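Local coordinates for protein dihydropteroate synthase (Xanthomonas albilineans, PDB 6Q62) that probably catalyses the condensation of para-aminobenzoate with 6-hydroxymethyl-7,8-dihydropterin diphosphate to form 7,8-dihydropteroate in folate biosynthesis, at residues 40-45 with 83-88. Numbering follows the deposited sequence.
Sequences TTVEAA and VIPVIE
Val-42 packs against Pro-85 and Val-86 where two neighbouring outer helices of the TIM barrel, 41-54 and 76-93, lie side by side. The side chains that meet are all apolar. Both methyls of Val-42 meet the proline ring: CG1 lies 3.8 Å from Pro-85 CB, and CG2 lies 4.1 Å from Pro-85 CG. CG1 also touches Val-86 CG2. That one methyl of Val-86 serves both residues of the first helix, since it also reaches Ala-45 CB at 3.9 Å, one turn further on. It rests on the carbonyl O of Val-42 as well. In Val-86, CG1 is anti to the backbone N (chi1 174°), which leaves CG2 beside the N and facing helix 41-54. The axes of the two short segments approach to 9.2 Å and cross at -40°. The side chains of Val-42 and Pro-85 cross at about a right angle.

Val-28, in a loop, touches both Ala-45 and Val-86, and Ile-62 of strand 59-63 also packs on Val-86. The proline nitrogen makes no bond to the preceding turn, and helix 76-93 is kinked there. The start of helix 41-54, which presents Val-42, is held by a capping box. Thr-40 OG1 accepts from Glu-43 N at 2.9 Å. In return, Thr-40 N donates to Glu-43 OE2 at 2.8 Å; the oxygen accepts with its anti lone pair, at an N-H...O angle of 160°.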
ATOM      1  N   THR A  40      30.169 -15.205  -2.622  1.00 10.39           N
ATOM      2  CA  THR A  40      29.564 -16.459  -3.039  1.00  9.83           C
ATOM      3  C   THR A  40      28.028 -16.262  -3.110  1.00 12.49           C
ATOM      4  O   THR A  40      27.470 -15.349  -2.487  1.00 11.99           O
ATOM      5  CB  THR A  40      29.939 -17.613  -2.074  1.00 14.88           C
ATOM      6  OG1 THR A  40      29.148 -17.509  -0.892  1.00 14.46           O
ATOM      7  CG2 THR A  40      31.417 -17.676  -1.731  1.00 13.42           C
ATOM      8  N   THR A  41      27.338 -17.156  -3.843  1.00 10.87           N
ATOM      9  CA  THR A  41      25.867 -17.115  -3.924  1.00 11.28           C
ATOM     10  C   THR A  41      25.284 -17.355  -2.519  1.00 15.11           C
ATOM     11  O   THR A  41      24.354 -16.651  -2.097  1.00 13.61           O
ATOM     12  CB  THR A  41      25.385 -18.171  -4.928  1.00 15.79           C
ATOM     13  OG1 THR A  41      26.027 -17.888  -6.156  1.00 18.27           O
ATOM     14  CG2 THR A  41      23.862 -18.153  -5.125  1.00 14.78           C
ATOM     15  N   VAL A  42      25.843 -18.354  -1.798  1.00 11.24           N
ATOM     16  CA  VAL A  42      25.407 -18.686  -0.448  1.00 10.74           C
ATOM     17  C   VAL A  42      25.540 -17.463   0.476  1.00 11.51           C
ATOM     18  O   VAL A  42      24.567 -17.121   1.142  1.00 10.41           O
ATOM     19  CB  VAL A  42      26.148 -19.942   0.094  1.00 14.45           C
ATOM     20  CG1 VAL A  42      25.990 -20.059   1.601  1.00 14.68           C
ATOM     21  CG2 VAL A  42      25.658 -21.195  -0.606  1.00 14.01           C
ATOM     22  N   GLU A  43      26.710 -16.804   0.498  1.00 11.82           N
ATOM     23  CA  GLU A  43      26.920 -15.663   1.384  1.00 12.86           C
ATOM     24  C   GLU A  43      25.981 -14.499   1.058  1.00 14.36           C
ATOM     25  O   GLU A  43      25.500 -13.823   1.982  1.00 13.23           O
ATOM     26  CB  GLU A  43      28.391 -15.241   1.432  1.00 14.91           C
ATOM     27  CG  GLU A  43      28.772 -13.992   0.689  1.00 22.44           C
ATOM     28  CD  GLU A  43      30.255 -13.737   0.777  1.00 30.10           C
ATOM     29  OE1 GLU A  43      30.690 -13.101   1.761  1.00 30.52           O
ATOM     30  OE2 GLU A  43      30.988 -14.196  -0.125  1.00 15.15           O
ATOM     31  N   ALA A  44      25.708 -14.269  -0.245  1.00  9.50           N
ATOM     32  CA  ALA A  44      24.782 -13.196  -0.650  1.00  9.88           C
ATOM     33  C   ALA A  44      23.325 -13.520  -0.205  1.00 12.21           C
ATOM     34  O   ALA A  44      22.606 -12.626   0.241  1.00 11.69           O
ATOM     35  CB  ALA A  44      24.845 -13.011  -2.157  1.00 11.21           C
ATOM     36  N   ALA A  45      22.909 -14.793  -0.305  1.00  8.37           N
ATOM     37  CA  ALA A  45      21.562 -15.218   0.120  1.00  8.26           C
ATOM     38  C   ALA A  45      21.414 -15.122   1.645  1.00  8.78           C
ATOM     39  O   ALA A  45      20.370 -14.645   2.145  1.00  8.10           O
ATOM     40  CB  ALA A  45      21.303 -16.642  -0.340  1.00  8.77           C
ATOM     41  N   VAL A  83      20.613 -24.542  -1.281  1.00 10.23           N
ATOM     42  CA  VAL A  83      19.757 -24.279  -0.123  1.00  9.36           C
ATOM     43  C   VAL A  83      20.339 -24.775   1.194  1.00 12.34           C
ATOM     44  O   VAL A  83      20.115 -24.111   2.203  1.00 11.25           O
ATOM     45  CB  VAL A  83      18.277 -24.735  -0.301  1.00 14.15           C
ATOM     46  CG1 VAL A  83      17.662 -24.096  -1.543  1.00 14.39           C
ATOM     47  CG2 VAL A  83      18.110 -26.265  -0.359  1.00 14.30           C
ATOM     48  N   ILE A  84      21.048 -25.921   1.223  1.00  8.20           N
ATOM     49  CA  ILE A  84      21.486 -26.443   2.542  1.00  9.12           C
ATOM     50  C   ILE A  84      22.448 -25.510   3.274  1.00 12.32           C
ATOM     51  O   ILE A  84      22.204 -25.233   4.454  1.00 13.97           O
ATOM     52  CB  ILE A  84      22.028 -27.901   2.442  1.00 12.07           C
ATOM     53  CG1 ILE A  84      20.969 -28.847   1.824  1.00 13.02           C
ATOM     54  CG2 ILE A  84      22.581 -28.407   3.816  1.00 14.24           C
ATOM     55  CD1 ILE A  84      19.604 -28.873   2.567  1.00 16.37           C
ATOM     56  N   PRO A  85      23.527 -24.977   2.650  1.00 11.81           N
ATOM     57  CA  PRO A  85      24.427 -24.089   3.414  1.00 11.92           C
ATOM     58  C   PRO A  85      23.697 -22.815   3.877  1.00 13.20           C
ATOM     59  O   PRO A  85      23.983 -22.297   4.954  1.00 13.70           O
ATOM     60  CB  PRO A  85      25.559 -23.789   2.433  1.00 13.23           C
ATOM     61  CG  PRO A  85      25.442 -24.797   1.361  1.00 17.82           C
ATOM     62  CD  PRO A  85      24.012 -25.176   1.270  1.00 13.75           C
ATOM     63  N   VAL A  86      22.726 -22.325   3.079  1.00  9.84           N
ATOM     64  CA  VAL A  86      21.943 -21.132   3.446  1.00  8.86           C
ATOM     65  C   VAL A  86      21.060 -21.409   4.667  1.00 12.05           C
ATOM     66  O   VAL A  86      21.052 -20.614   5.607  1.00 13.26           O
ATOM     67  CB  VAL A  86      21.129 -20.593   2.243  1.00 11.67           C
ATOM     68  CG1 VAL A  86      20.200 -19.432   2.648  1.00 12.37           C
ATOM     69  CG2 VAL A  86      22.093 -20.144   1.149  1.00 11.08           C
ATOM     70  N   ILE A  87      20.364 -22.563   4.668  1.00  9.40           N
ATOM     71  CA  ILE A  87      19.539 -22.946   5.822  1.00 10.12           C
ATOM     72  C   ILE A  87      20.437 -23.111   7.072  1.00 12.82           C
ATOM     73  O   ILE A  87      20.084 -22.611   8.136  1.00 12.45           O
ATOM     74  CB  ILE A  87      18.741 -24.242   5.519  1.00 11.73           C
ATOM     75  CG1 ILE A  87      17.680 -23.955   4.437  1.00 12.19           C
ATOM     76  CG2 ILE A  87      18.077 -24.804   6.793  1.00 11.33           C
ATOM     77  CD1 ILE A  87      17.139 -25.163   3.751  1.00 14.99           C
ATOM     78  N   GLU A  88      21.596 -23.790   6.933  1.00 11.35           N
ATOM     79  CA  GLU A  88      22.489 -24.026   8.091  1.00 12.60           C
ATOM     80  C   GLU A  88      22.940 -22.697   8.713  1.00 18.54           C
ATOM     81  O   GLU A  88      22.911 -22.527   9.933  1.00 20.54           O
ATOM     82  CB  GLU A  88      23.710 -24.875   7.680  1.00 13.80           C
ATOM     83  CG  GLU A  88      23.333 -26.308   7.324  1.00 18.10           C
ATOM     84  CD  GLU A  88      24.447 -27.194   6.808  1.00 37.97           C
ATOM     85  OE1 GLU A  88      25.421 -26.656   6.240  1.00 35.02           O
ATOM     86  OE2 GLU A  88      24.332 -28.433   6.943  1.00 33.74           O
TER